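Local coordinates for alternansucrase (Leuconostoc mesenteroides, PDB 6HVG), which belongs to glycoside hydrolase family 70 and combines a circularly permuted (beta/alpha)8-barrel catalytic domain with repeats of the cell-wall- and choline-binding kind, at residues 574-585 with 622-630; 1103-1113 with 1155-1163. All blocks are in the same frame, centred on the assembly; numbering follows the deposited sequence.

In the fold
Both contacts are largely buried and lie where the parallel barrel meets the six-stranded antiparallel sheet, their centres about 14 Å apart. Contact 1 joins the chain on either side of strand 580-582 of that sheet to the loop between barrel strand 617-620 and helix 629-642, and its chemistry is ionic, with carboxylates and backbone carbonyls gathered round calcium. Contact 2 packs the loop after helix 1102-1105 on the chain running from barrel strand 1151-1156 into strand 1160-1161, mainly through aromatic and aliphatic side chains. The neighbouring strands 580-582 and 1160-1161 tie the two together. D1159 of contact 2 supplies a further ligand to the calcium of contact 1, and one metal-bound water belongs to both.

Contact 1. Residues 574-585 with 622-630. With CA (calcium ion), chain C.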
ATOM      1  N   SER A 574       7.667  11.142  -2.494  1.00 42.52           N
ATOM      2  CA  SER A 574       6.504  10.715  -1.757  1.00 40.71           C
ATOM      3  C   SER A 574       6.797  10.951  -0.287  1.00 40.98           C
ATOM      4  O   SER A 574       7.311  10.072   0.379  1.00 41.66           O
ATOM      5  CB  SER A 574       6.249   9.232  -2.019  1.00 40.84           C
ATOM      6  OG  SER A 574       6.307   8.963  -3.417  1.00 39.29           O
ATOM      7  N   GLU A 575       6.474  12.149   0.195  1.00 40.82           N
ATOM      8  CA  GLU A 575       6.779  12.580   1.542  1.00 41.29           C
ATOM      9  C   GLU A 575       5.981  11.814   2.563  1.00 40.21           C
ATOM     10  O   GLU A 575       6.445  11.594   3.690  1.00 41.09           O
ATOM     11  CB  GLU A 575       6.478  14.072   1.682  1.00 45.15           C
ATOM     12  CG  GLU A 575       6.869  14.718   3.022  1.00 47.25           C
ATOM     13  CD  GLU A 575       8.347  14.644   3.355  1.00 49.18           C
ATOM     14  OE1 GLU A 575       9.148  15.383   2.716  1.00 47.08           O
ATOM     15  OE2 GLU A 575       8.683  13.845   4.271  1.00 48.02           O
ATOM     16  N   PHE A 576       4.791  11.384   2.175  1.00 40.16           N
ATOM     17  CA  PHE A 576       3.902  10.710   3.118  1.00 41.90           C
ATOM     18  C   PHE A 576       3.983   9.227   2.953  1.00 42.12           C
ATOM     19  O   PHE A 576       3.860   8.731   1.849  1.00 41.84           O
ATOM     20  CB  PHE A 576       2.469  11.177   2.915  1.00 42.14           C
ATOM     21  CG  PHE A 576       2.282  12.630   3.190  1.00 38.94           C
ATOM     22  CD1 PHE A 576       2.028  13.074   4.460  1.00 39.64           C
ATOM     23  CD2 PHE A 576       2.434  13.541   2.185  1.00 38.38           C
ATOM     24  CE1 PHE A 576       1.890  14.424   4.726  1.00 40.54           C
ATOM     25  CE2 PHE A 576       2.291  14.880   2.425  1.00 39.42           C
ATOM     26  CZ  PHE A 576       2.022  15.328   3.702  1.00 40.74           C
ATOM     27  N   LEU A 577       4.215   8.542   4.067  1.00 43.36           N
ATOM     28  CA  LEU A 577       4.431   7.121   4.070  1.00 42.66           C
ATOM     29  C   LEU A 577       3.527   6.505   5.101  1.00 42.51           C
ATOM     30  O   LEU A 577       2.583   5.791   4.754  1.00 46.79           O
ATOM     31  CB  LEU A 577       5.920   6.826   4.357  1.00 43.73           C
ATOM     32  CG  LEU A 577       6.370   5.369   4.553  1.00 43.84           C
ATOM     33  CD1 LEU A 577       6.074   4.518   3.328  1.00 43.94           C
ATOM     34  CD2 LEU A 577       7.856   5.382   4.845  1.00 42.45           C
ATOM     35  N   LEU A 578       3.802   6.767   6.377  1.00 43.12           N
ATOM     36  CA  LEU A 578       3.031   6.157   7.471  1.00 42.56           C
ATOM     37  C   LEU A 578       2.869   7.128   8.596  1.00 40.22           C
ATOM     38  O   LEU A 578       3.734   7.978   8.838  1.00 40.21           O
ATOM     39  CB  LEU A 578       3.726   4.893   8.007  1.00 46.26           C
ATOM     40  CG  LEU A 578       3.676   3.637   7.123  1.00 49.56           C
ATOM     41  CD1 LEU A 578       4.814   2.673   7.424  1.00 51.34           C
ATOM     42  CD2 LEU A 578       2.365   2.894   7.307  1.00 51.64           C
ATOM     43  N   ALA A 579       1.763   6.973   9.307  1.00 39.50           N
ATOM     44  CA  ALA A 579       1.508   7.637  10.580  1.00 38.98           C
ATOM     45  C   ALA A 579       1.633   9.145  10.492  1.00 42.43           C
ATOM     46  O   ALA A 579       1.118   9.756   9.536  1.00 44.44           O
ATOM     47  CB  ALA A 579       2.386   7.066  11.690  1.00 38.40           C
ATOM     48  N   ASN A 580       2.248   9.765  11.501  1.00 42.86           N
ATOM     49  CA  ASN A 580       2.422  11.197  11.508  1.00 44.13           C
ATOM     50  C   ASN A 580       3.719  11.533  10.850  1.00 43.97           C
ATOM     51  O   ASN A 580       4.763  11.198  11.370  1.00 49.54           O
ATOM     52  CB  ASN A 580       2.455  11.726  12.926  1.00 46.74           C
ATOM     53  CG  ASN A 580       1.131  11.581  13.627  1.00 47.14           C
ATOM     54  OD1 ASN A 580       0.214  12.396  13.435  1.00 56.08           O
ATOM     55  ND2 ASN A 580       1.018  10.566  14.430  1.00 47.13           N
ATOM     56  N   ASP A 581       3.668  12.198   9.703  1.00 43.66           N
ATOM     57  CA  ASP A 581       4.877  12.485   8.939  1.00 44.10           C
ATOM     58  C   ASP A 581       5.563  13.728   9.530  1.00 44.80           C
ATOM     59  O   ASP A 581       4.989  14.795   9.580  1.00 48.77           O
ATOM     60  CB  ASP A 581       4.535  12.666   7.459  1.00 41.33           C
ATOM     61  CG  ASP A 581       5.717  12.867   6.613  1.00 40.34           C
ATOM     62  OD1 ASP A 581       6.398  11.882   6.255  1.00 38.72           O
ATOM     63  OD2 ASP A 581       5.949  14.041   6.244  1.00 48.59           O
ATOM     64  N   ILE A 582       6.791  13.548   9.986  1.00 45.49           N
ATOM     65  CA  ILE A 582       7.600  14.602  10.570  1.00 46.91           C
ATOM     66  C   ILE A 582       8.128  15.572   9.496  1.00 48.02           C
ATOM     67  O   ILE A 582       8.586  15.153   8.437  1.00 46.12           O
ATOM     68  CB  ILE A 582       8.769  13.985  11.370  1.00 48.45           C
ATOM     69  CG1 ILE A 582       8.200  13.274  12.604  1.00 48.31           C
ATOM     70  CG2 ILE A 582       9.795  15.047  11.761  1.00 49.06           C
ATOM     71  CD1 ILE A 582       9.180  12.350  13.292  1.00 50.25           C
ATOM     72  N   ASP A 583       8.044  16.869   9.786  1.00 49.41           N
ATOM     73  CA  ASP A 583       8.532  17.906   8.882  1.00 49.75           C
ATOM     74  C   ASP A 583      10.048  18.068   9.023  1.00 53.12           C
ATOM     75  O   ASP A 583      10.534  18.956   9.742  1.00 54.29           O
ATOM     76  CB  ASP A 583       7.821  19.219   9.170  1.00 48.59           C
ATOM     77  CG  ASP A 583       8.280  20.360   8.278  1.00 49.39           C
ATOM     78  OD1 ASP A 583       8.926  20.105   7.230  1.00 46.28           O
ATOM     79  OD2 ASP A 583       7.986  21.524   8.653  1.00 50.13           O
ATOM     80  N   ASN A 584      10.786  17.207   8.324  1.00 52.43           N
ATOM     81  CA  ASN A 584      12.251  17.291   8.284  1.00 51.82           C
ATOM     82  C   ASN A 584      12.820  18.439   7.421  1.00 48.27           C
ATOM     83  O   ASN A 584      14.025  18.600   7.349  1.00 45.59           O
ATOM     84  CB  ASN A 584      12.844  15.949   7.848  1.00 50.94           C
ATOM     85  CG  ASN A 584      12.487  14.811   8.804  1.00 51.80           C
ATOM     86  OD1 ASN A 584      12.654  14.918  10.014  1.00 49.40           O
ATOM     87  ND2 ASN A 584      11.982  13.718   8.257  1.00 53.35           N
ATOM     88  N   SER A 585      11.962  19.256   6.808  1.00 48.44           N
ATOM     89  CA  SER A 585      12.412  20.486   6.112  1.00 47.04           C
ATOM     90  C   SER A 585      12.570  21.687   7.039  1.00 47.92           C
ATOM     91  O   SER A 585      13.099  22.725   6.615  1.00 52.37           O
ATOM     92  CB  SER A 585      11.439  20.880   5.000  1.00 47.03           C
ATOM     93  OG  SER A 585      10.322  21.580   5.515  1.00 47.51           O
ATOM     94  N   ALA A 622      13.957   5.020   5.071  1.00 42.10           N
ATOM     95  CA  ALA A 622      12.976   5.759   4.271  1.00 41.22           C
ATOM     96  C   ALA A 622      13.545   7.032   3.679  1.00 40.48           C
ATOM     97  O   ALA A 622      12.959   8.104   3.808  1.00 39.76           O
ATOM     98  CB  ALA A 622      11.754   6.080   5.127  1.00 42.71           C
ATOM     99  N   VAL A 623      14.694   6.907   3.034  1.00 40.17           N
ATOM    100  CA  VAL A 623      15.423   8.055   2.500  1.00 40.60           C
ATOM    101  C   VAL A 623      14.581   8.898   1.543  1.00 40.23           C
ATOM    102  O   VAL A 623      14.600  10.123   1.601  1.00 40.75           O
ATOM    103  CB  VAL A 623      16.706   7.576   1.786  1.00 44.50           C
ATOM    104  CG1 VAL A 623      17.381   8.692   0.985  1.00 47.30           C
ATOM    105  CG2 VAL A 623      17.687   7.012   2.805  1.00 45.94           C
ATOM    106  N   ASP A 624      13.852   8.233   0.653  1.00 43.20           N
ATOM    107  CA  ASP A 624      13.080   8.920  -0.361  1.00 44.40           C
ATOM    108  C   ASP A 624      11.791   9.556   0.163  1.00 45.82           C
ATOM    109  O   ASP A 624      11.127  10.302  -0.557  1.00 48.43           O
ATOM    110  CB  ASP A 624      12.803   7.957  -1.503  1.00 46.87           C
ATOM    111  CG  ASP A 624      14.081   7.552  -2.265  1.00 48.67           C
ATOM    112  OD1 ASP A 624      15.102   8.283  -2.173  1.00 48.14           O
ATOM    113  OD2 ASP A 624      14.053   6.515  -2.978  1.00 49.24           O
ATOM    114  N   ASN A 625      11.443   9.281   1.423  1.00 45.34           N
ATOM    115  CA  ASN A 625      10.220   9.799   2.031  1.00 43.04           C
ATOM    116  C   ASN A 625      10.447  10.956   3.022  1.00 43.15           C
ATOM    117  O   ASN A 625       9.523  11.314   3.763  1.00 45.17           O
ATOM    118  CB  ASN A 625       9.521   8.670   2.757  1.00 44.72           C
ATOM    119  CG  ASN A 625       9.525   7.407   1.963  1.00 45.21           C
ATOM    120  OD1 ASN A 625      10.461   6.618   2.061  1.00 48.11           O
ATOM    121  ND2 ASN A 625       8.452   7.168   1.223  1.00 47.20           N
ATOM    122  N   VAL A 626      11.658  11.519   3.030  1.00 40.91           N
ATOM    123  CA  VAL A 626      12.050  12.603   3.916  1.00 41.52           C
ATOM    124  C   VAL A 626      12.906  13.642   3.176  1.00 40.71           C
ATOM    125  O   VAL A 626      13.223  13.478   2.000  1.00 40.79           O
ATOM    126  CB  VAL A 626      12.851  12.088   5.127  1.00 45.00           C
ATOM    127  CG1 VAL A 626      12.052  11.042   5.892  1.00 45.42           C
ATOM    128  CG2 VAL A 626      14.222  11.552   4.717  1.00 43.72           C
ATOM    129  N   ASP A 627      13.232  14.733   3.865  1.00 41.92           N
ATOM    130  CA  ASP A 627      14.066  15.813   3.307  1.00 45.52           C
ATOM    131  C   ASP A 627      15.526  15.370   3.267  1.00 45.09           C
ATOM    132  O   ASP A 627      16.124  15.024   4.292  1.00 48.59           O
ATOM    133  CB  ASP A 627      13.916  17.104   4.130  1.00 45.94           C
ATOM    134  CG  ASP A 627      14.502  18.329   3.433  1.00 47.12           C
ATOM    135  OD1 ASP A 627      15.648  18.290   2.942  1.00 49.19           O
ATOM    136  OD2 ASP A 627      13.821  19.358   3.404  1.00 49.67           O
ATOM    137  N   ALA A 628      16.097  15.378   2.073  1.00 43.73           N
ATOM    138  CA  ALA A 628      17.429  14.822   1.859  1.00 47.54           C
ATOM    139  C   ALA A 628      18.563  15.566   2.600  1.00 50.02           C
ATOM    140  O   ALA A 628      19.691  15.081   2.652  1.00 51.22           O
ATOM    141  CB  ALA A 628      17.708  14.765   0.373  1.00 47.92           C
ATOM    142  N   ASP A 629      18.274  16.737   3.157  1.00 50.12           N
ATOM    143  CA  ASP A 629      19.219  17.412   4.049  1.00 50.01           C
ATOM    144  C   ASP A 629      19.711  16.518   5.174  1.00 45.93           C
ATOM    145  O   ASP A 629      20.839  16.664   5.630  1.00 48.09           O
ATOM    146  CB  ASP A 629      18.574  18.642   4.685  1.00 54.63           C
ATOM    147  CG  ASP A 629      18.433  19.821   3.725  1.00 58.70           C
ATOM    148  OD1 ASP A 629      19.144  19.871   2.688  1.00 60.07           O
ATOM    149  OD2 ASP A 629      17.614  20.715   4.050  1.00 58.75           O
ATOM    150  N   LEU A 630      18.871  15.595   5.622  1.00 42.37           N
ATOM    151  CA  LEU A 630      19.241  14.711   6.706  1.00 40.25           C
ATOM    152  C   LEU A 630      20.475  13.887   6.395  1.00 41.62           C
ATOM    153  O   LEU A 630      21.200  13.494   7.311  1.00 43.35           O
ATOM    154  CB  LEU A 630      18.077  13.787   7.094  1.00 39.78           C
ATOM    155  CG  LEU A 630      16.847  14.435   7.725  1.00 40.18           C
ATOM    156  CD1 LEU A 630      15.868  13.361   8.176  1.00 39.13           C
ATOM    157  CD2 LEU A 630      17.222  15.338   8.890  1.00 42.51           C
TER
HETATM  158 CA    CA C2000       7.935  12.151   5.181  1.00 47.20          CA
HETATM  159  O   HOH W   1      10.487  15.529   5.312  1.00 40.50           O
HETATM  160  O   HOH W   2       9.135  12.838   7.107  1.00 40.78           O
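E575 and N625 meet round a calcium ion in a metal-bridged, mostly buried contact, where the chain leading into strand 580-582 of the antiparallel sheet faces the loop after barrel strand 617-620. E575 binds calcium twice, through its backbone O and, at 2.1 Å, through OE2. The side chain leaves with CG anti to the backbone N (chi1 -175°) and bends at chi2, bringing the carboxylate back to the ion that its own carbonyl holds. N625 O coordinates calcium at 2.3 Å, D581 OD1 adds a carboxylate oxygen, and water 2 and D1159 OD1 complete six oxygen ligands; N1249 ND2 hydrogen-bonds D581 OD2. N625 ND2 donates to S574 O at 3.2 Å, nearly end-on to the carbonyl, with S574 O out of the plane of the N625 amide. The methyl CD2 of L577 lies 4.0 Å from A622 CB and touches the N625 amide carbon. The N584 amide meets V626 CG1 through ND2, at 3.6 Å, and crosses L630 at about a right angle through CG; OD1 accepts from Q593 and ND2 donates to P1158 O. D627 packs its CB on N584 O and caps the turn leading into the helix that runs on to 642, OD1 accepting from D629 N at 3.1 Å by the anti lone pair; S1229 OG hydrogen-bonds OD2. Such a calcium, held by separate parts of the chain, is consistent with the site between barrel and domain B in family 70 enzymes.

Contact 2. Residues 1103-1113 with 1155-1163; sequences DSFLNNGYAFT and DWVPDQIYA. With CA (calcium ion), chain C.
S1104, on the last turn of helix 1102-1105, sets its CB 4.2 Å from CE2 of Y1162. The chain then turns back: N1108 ND2 donates to D1103 OD1, and N1108 OD1 accepts from Y1110 N at 2.8 Å in an Asx turn. The Y1110 ring passes V1157 CG2, and its OH makes a weak hydrogen bond to D1155 OD2, ring and carboxylate planes 83° apart; the other oxygen of D1155 is salt-bridged to R619. This facing segment leaves barrel strand 1151-1156 and enters strand 1160-1161 at the edge of the antiparallel sheet, with D1159 OD1 reaching calcium between them. Water 3 donates to both Y1110 O and Q1160 O. At A1111, CB sits over the centre of the Y1162 ring, 3.3 Å from the centroid, a CH-pi contact only 12° off the normal. With CG between its backbone N and carbonyl carbon (chi1 44°), the F1112 ring swings back toward the facing segment and slides past V1157 in the opposite direction, F1112 CE2 3.7 Å from V1157 CG1, with V1157 O at the ring edge in its plane. F1112 O accepts a hydrogen bond from Y1162 N at 2.8 Å. The methyl CG2 of T1113 rests against the backbone of Y1162 and A1163, 3.2 Å from A1163 O.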
ATOM      1  N   ASP A1103       3.778  -2.850  11.544  1.00 46.17           N
ATOM      2  CA  ASP A1103       4.903  -2.387  12.364  1.00 45.11           C
ATOM      3  C   ASP A1103       4.482  -2.131  13.800  1.00 45.93           C
ATOM      4  O   ASP A1103       5.236  -2.414  14.723  1.00 46.70           O
ATOM      5  CB  ASP A1103       5.507  -1.097  11.812  1.00 43.71           C
ATOM      6  CG  ASP A1103       6.328  -1.314  10.565  1.00 41.83           C
ATOM      7  OD1 ASP A1103       6.381  -2.469  10.100  1.00 39.89           O
ATOM      8  OD2 ASP A1103       6.898  -0.294  10.049  1.00 43.27           O
ATOM      9  N   SER A1104       3.287  -1.579  13.976  1.00 47.15           N
ATOM     10  CA  SER A1104       2.828  -1.168  15.284  1.00 50.07           C
ATOM     11  C   SER A1104       2.375  -2.368  16.078  1.00 51.76           C
ATOM     12  O   SER A1104       2.827  -2.574  17.208  1.00 54.63           O
ATOM     13  CB  SER A1104       1.707  -0.137  15.184  1.00 49.73           C
ATOM     14  OG  SER A1104       1.498   0.499  16.434  1.00 55.44           O
ATOM     15  N   PHE A1105       1.491  -3.172  15.518  1.00 53.01           N
ATOM     16  CA  PHE A1105       0.947  -4.289  16.295  1.00 52.52           C
ATOM     17  C   PHE A1105       1.865  -5.511  16.357  1.00 53.64           C
ATOM     18  O   PHE A1105       1.689  -6.365  17.230  1.00 60.71           O
ATOM     19  CB  PHE A1105      -0.496  -4.649  15.871  1.00 52.32           C
ATOM     20  CG  PHE A1105      -0.662  -5.063  14.431  1.00 51.44           C
ATOM     21  CD1 PHE A1105      -0.310  -6.337  14.030  1.00 51.43           C
ATOM     22  CD2 PHE A1105      -1.253  -4.211  13.504  1.00 50.91           C
ATOM     23  CE1 PHE A1105      -0.473  -6.737  12.723  1.00 52.35           C
ATOM     24  CE2 PHE A1105      -1.428  -4.622  12.183  1.00 52.91           C
ATOM     25  CZ  PHE A1105      -1.025  -5.887  11.788  1.00 51.06           C
ATOM     26  N   LEU A1106       2.860  -5.584  15.475  1.00 53.48           N
ATOM     27  CA  LEU A1106       3.918  -6.583  15.624  1.00 55.16           C
ATOM     28  C   LEU A1106       5.143  -6.088  16.420  1.00 51.88           C
ATOM     29  O   LEU A1106       6.138  -6.783  16.524  1.00 55.02           O
ATOM     30  CB  LEU A1106       4.339  -7.145  14.257  1.00 55.77           C
ATOM     31  CG  LEU A1106       3.282  -7.965  13.492  1.00 54.59           C
ATOM     32  CD1 LEU A1106       3.864  -8.486  12.193  1.00 54.06           C
ATOM     33  CD2 LEU A1106       2.802  -9.121  14.341  1.00 55.70           C
ATOM     34  N   ASN A1107       5.067  -4.897  16.985  1.00 51.45           N
ATOM     35  CA  ASN A1107       6.078  -4.408  17.907  1.00 50.71           C
ATOM     36  C   ASN A1107       7.515  -4.488  17.407  1.00 50.73           C
ATOM     37  O   ASN A1107       8.456  -4.653  18.198  1.00 52.16           O
ATOM     38  CB  ASN A1107       5.938  -5.130  19.246  1.00 51.32           C
ATOM     39  CG  ASN A1107       4.554  -4.958  19.860  1.00 51.54           C
ATOM     40  OD1 ASN A1107       3.920  -3.925  19.715  1.00 48.75           O
ATOM     41  ND2 ASN A1107       4.087  -5.977  20.542  1.00 53.09           N
ATOM     42  N   ASN A1108       7.694  -4.330  16.100  1.00 47.96           N
ATOM     43  CA  ASN A1108       9.007  -4.529  15.515  1.00 47.30           C
ATOM     44  C   ASN A1108       9.962  -3.371  15.717  1.00 45.92           C
ATOM     45  O   ASN A1108      11.167  -3.488  15.424  1.00 43.77           O
ATOM     46  CB  ASN A1108       8.913  -4.913  14.038  1.00 47.09           C
ATOM     47  CG  ASN A1108       8.342  -3.819  13.187  1.00 49.43           C
ATOM     48  OD1 ASN A1108       8.465  -2.647  13.514  1.00 51.09           O
ATOM     49  ND2 ASN A1108       7.757  -4.194  12.064  1.00 50.82           N
ATOM     50  N   GLY A1109       9.432  -2.250  16.202  1.00 46.03           N
ATOM     51  CA  GLY A1109      10.275  -1.089  16.538  1.00 45.14           C
ATOM     52  C   GLY A1109      10.266   0.025  15.520  1.00 42.94           C
ATOM     53  O   GLY A1109      10.705   1.125  15.828  1.00 39.36           O
ATOM     54  N   TYR A1110       9.775  -0.258  14.308  1.00 44.12           N
ATOM     55  CA  TYR A1110       9.612   0.783  13.291  1.00 45.55           C
ATOM     56  C   TYR A1110       8.469   1.742  13.583  1.00 46.65           C
ATOM     57  O   TYR A1110       8.458   2.842  13.047  1.00 48.38           O
ATOM     58  CB  TYR A1110       9.446   0.187  11.893  1.00 46.43           C
ATOM     59  CG  TYR A1110      10.759  -0.260  11.311  1.00 47.48           C
ATOM     60  CD1 TYR A1110      11.717   0.672  10.916  1.00 48.32           C
ATOM     61  CD2 TYR A1110      11.073  -1.600  11.205  1.00 47.68           C
ATOM     62  CE1 TYR A1110      12.938   0.274  10.404  1.00 47.84           C
ATOM     63  CE2 TYR A1110      12.292  -2.001  10.694  1.00 48.24           C
ATOM     64  CZ  TYR A1110      13.214  -1.069  10.296  1.00 48.29           C
ATOM     65  OH  TYR A1110      14.423  -1.500   9.804  1.00 53.25           O
ATOM     66  N   ALA A1111       7.525   1.336  14.437  1.00 47.21           N
ATOM     67  CA  ALA A1111       6.420   2.204  14.847  1.00 46.19           C
ATOM     68  C   ALA A1111       6.544   2.469  16.335  1.00 45.65           C
ATOM     69  O   ALA A1111       6.389   1.570  17.136  1.00 46.69           O
ATOM     70  CB  ALA A1111       5.083   1.553  14.523  1.00 46.43           C
ATOM     71  N   PHE A1112       6.788   3.721  16.692  1.00 43.56           N
ATOM     72  CA  PHE A1112       7.073   4.071  18.058  1.00 44.66           C
ATOM     73  C   PHE A1112       6.426   5.381  18.475  1.00 47.02           C
ATOM     74  O   PHE A1112       6.173   6.246  17.661  1.00 44.94           O
ATOM     75  CB  PHE A1112       8.588   4.188  18.262  1.00 46.15           C
ATOM     76  CG  PHE A1112       9.295   4.939  17.169  1.00 43.47           C
ATOM     77  CD1 PHE A1112       9.373   6.323  17.205  1.00 41.45           C
ATOM     78  CD2 PHE A1112       9.892   4.252  16.120  1.00 42.49           C
ATOM     79  CE1 PHE A1112      10.001   7.016  16.199  1.00 40.79           C
ATOM     80  CE2 PHE A1112      10.539   4.935  15.108  1.00 42.19           C
ATOM     81  CZ  PHE A1112      10.593   6.327  15.151  1.00 42.17           C
ATOM     82  N   THR A1113       6.177   5.505  19.775  1.00 53.48           N
ATOM     83  CA  THR A1113       5.673   6.730  20.392  1.00 59.54           C
ATOM     84  C   THR A1113       6.804   7.626  20.902  1.00 56.91           C
ATOM     85  O   THR A1113       6.743   8.835  20.749  1.00 59.01           O
ATOM     86  CB  THR A1113       4.784   6.388  21.604  1.00 63.33           C
ATOM     87  OG1 THR A1113       5.458   5.400  22.409  1.00 67.50           O
ATOM     88  CG2 THR A1113       3.422   5.860  21.124  1.00 60.83           C
ATOM     89  N   ASP A1155      19.282   1.830  13.720  1.00 46.56           N
ATOM     90  CA  ASP A1155      18.281   2.191  12.708  1.00 46.63           C
ATOM     91  C   ASP A1155      17.765   3.600  13.004  1.00 45.45           C
ATOM     92  O   ASP A1155      17.071   3.819  13.983  1.00 46.10           O
ATOM     93  CB  ASP A1155      17.117   1.183  12.677  1.00 48.20           C
ATOM     94  CG  ASP A1155      16.647   0.869  11.259  1.00 51.30           C
ATOM     95  OD1 ASP A1155      16.642   1.767  10.415  1.00 54.75           O
ATOM     96  OD2 ASP A1155      16.285  -0.280  10.972  1.00 57.65           O
ATOM     97  N   TRP A1156      18.139   4.553  12.161  1.00 43.82           N
ATOM     98  CA  TRP A1156      17.725   5.956  12.305  1.00 43.69           C
ATOM     99  C   TRP A1156      16.438   6.173  11.495  1.00 44.14           C
ATOM    100  O   TRP A1156      16.433   6.068  10.253  1.00 42.24           O
ATOM    101  CB  TRP A1156      18.843   6.853  11.783  1.00 42.97           C
ATOM    102  CG  TRP A1156      18.809   8.275  12.170  1.00 43.45           C
ATOM    103  CD1 TRP A1156      18.547   8.779  13.403  1.00 44.83           C
ATOM    104  CD2 TRP A1156      19.121   9.406  11.330  1.00 41.86           C
ATOM    105  NE1 TRP A1156      18.658  10.155  13.388  1.00 45.27           N
ATOM    106  CE2 TRP A1156      19.016  10.559  12.127  1.00 42.85           C
ATOM    107  CE3 TRP A1156      19.491   9.548   9.995  1.00 40.73           C
ATOM    108  CZ2 TRP A1156      19.271  11.840  11.631  1.00 42.85           C
ATOM    109  CZ3 TRP A1156      19.745  10.839   9.498  1.00 40.93           C
ATOM    110  CH2 TRP A1156      19.631  11.957  10.313  1.00 41.03           C
ATOM    111  N   VAL A1157      15.356   6.477  12.208  1.00 43.65           N
ATOM    112  CA  VAL A1157      14.006   6.496  11.641  1.00 41.77           C
ATOM    113  C   VAL A1157      13.362   7.869  11.768  1.00 37.33           C
ATOM    114  O   VAL A1157      12.452   8.050  12.534  1.00 40.77           O
ATOM    115  CB  VAL A1157      13.134   5.416  12.321  1.00 41.46           C
ATOM    116  CG1 VAL A1157      11.756   5.351  11.683  1.00 44.30           C
ATOM    117  CG2 VAL A1157      13.814   4.064  12.207  1.00 40.38           C
ATOM    118  N   PRO A1158      13.819   8.840  10.985  1.00 36.76           N
ATOM    119  CA  PRO A1158      13.330  10.207  11.108  1.00 37.41           C
ATOM    120  C   PRO A1158      11.998  10.550  10.426  1.00 38.49           C
ATOM    121  O   PRO A1158      11.467  11.635  10.683  1.00 39.44           O
ATOM    122  CB  PRO A1158      14.462  11.017  10.464  1.00 36.95           C
ATOM    123  CG  PRO A1158      15.004  10.116   9.430  1.00 36.37           C
ATOM    124  CD  PRO A1158      14.934   8.749  10.030  1.00 36.72           C
ATOM    125  N   ASP A1159      11.460   9.672   9.573  1.00 40.77           N
ATOM    126  CA  ASP A1159      10.271  10.012   8.782  1.00 41.93           C
ATOM    127  C   ASP A1159       8.985  10.172   9.600  1.00 45.49           C
ATOM    128  O   ASP A1159       8.177  11.050   9.297  1.00 52.62           O
ATOM    129  CB  ASP A1159      10.029   9.003   7.671  1.00 41.06           C
ATOM    130  CG  ASP A1159       8.790   9.339   6.829  1.00 42.08           C
ATOM    131  OD1 ASP A1159       8.755  10.379   6.155  1.00 45.19           O
ATOM    132  OD2 ASP A1159       7.813   8.563   6.875  1.00 41.57           O
ATOM    133  N   GLN A1160       8.757   9.333  10.609  1.00 44.62           N
ATOM    134  CA  GLN A1160       7.473   9.372  11.311  1.00 44.86           C
ATOM    135  C   GLN A1160       7.508   8.947  12.767  1.00 44.21           C
ATOM    136  O   GLN A1160       8.507   8.434  13.260  1.00 49.76           O
ATOM    137  CB  GLN A1160       6.398   8.549  10.549  1.00 45.62           C
ATOM    138  CG  GLN A1160       6.470   7.038  10.702  1.00 47.84           C
ATOM    139  CD  GLN A1160       7.643   6.400   9.975  1.00 51.03           C
ATOM    140  OE1 GLN A1160       7.922   6.745   8.819  1.00 51.00           O
ATOM    141  NE2 GLN A1160       8.321   5.451  10.628  1.00 49.37           N
ATOM    142  N   ILE A1161       6.375   9.146  13.434  1.00 41.79           N
ATOM    143  CA  ILE A1161       6.179   8.754  14.812  1.00 42.38           C
ATOM    144  C   ILE A1161       4.695   8.396  14.964  1.00 41.64           C
ATOM    145  O   ILE A1161       3.862   8.977  14.283  1.00 44.73           O
ATOM    146  CB  ILE A1161       6.642   9.893  15.746  1.00 44.04           C
ATOM    147  CG1 ILE A1161       6.637   9.457  17.212  1.00 45.50           C
ATOM    148  CG2 ILE A1161       5.802  11.143  15.549  1.00 42.61           C
ATOM    149  CD1 ILE A1161       7.359  10.432  18.113  1.00 48.04           C
ATOM    150  N   TYR A1162       4.373   7.430  15.821  1.00 40.66           N
ATOM    151  CA  TYR A1162       2.997   6.924  15.950  1.00 43.37           C
ATOM    152  C   TYR A1162       2.309   7.311  17.247  1.00 45.13           C
ATOM    153  O   TYR A1162       2.948   7.655  18.219  1.00 47.44           O
ATOM    154  CB  TYR A1162       2.979   5.397  15.901  1.00 41.53           C
ATOM    155  CG  TYR A1162       3.179   4.743  14.547  1.00 41.97           C
ATOM    156  CD1 TYR A1162       4.380   4.856  13.856  1.00 41.37           C
ATOM    157  CD2 TYR A1162       2.184   3.933  14.000  1.00 42.69           C
ATOM    158  CE1 TYR A1162       4.580   4.194  12.657  1.00 41.97           C
ATOM    159  CE2 TYR A1162       2.368   3.285  12.792  1.00 43.36           C
ATOM    160  CZ  TYR A1162       3.568   3.409  12.128  1.00 43.22           C
ATOM    161  OH  TYR A1162       3.745   2.715  10.949  1.00 45.55           O
ATOM    162  N   ALA A1163       0.986   7.212  17.246  1.00 48.66           N
ATOM    163  CA  ALA A1163       0.180   7.229  18.461  1.00 50.23           C
ATOM    164  C   ALA A1163       0.580   8.297  19.481  1.00 53.33           C
ATOM    165  O   ALA A1163       1.022   7.975  20.600  1.00 57.59           O
ATOM    166  CB  ALA A1163       0.207   5.859  19.090  1.00 53.76           C
TER
HETATM  167 CA    CA C2000       7.935  12.151   5.181  1.00 47.20          CA
HETATM  168  O   HOH W   3       7.846   5.478  13.718  1.00 46.97           O
HETATM  169  O   HOH W   2       9.135  12.838   7.107  1.00 40.78           O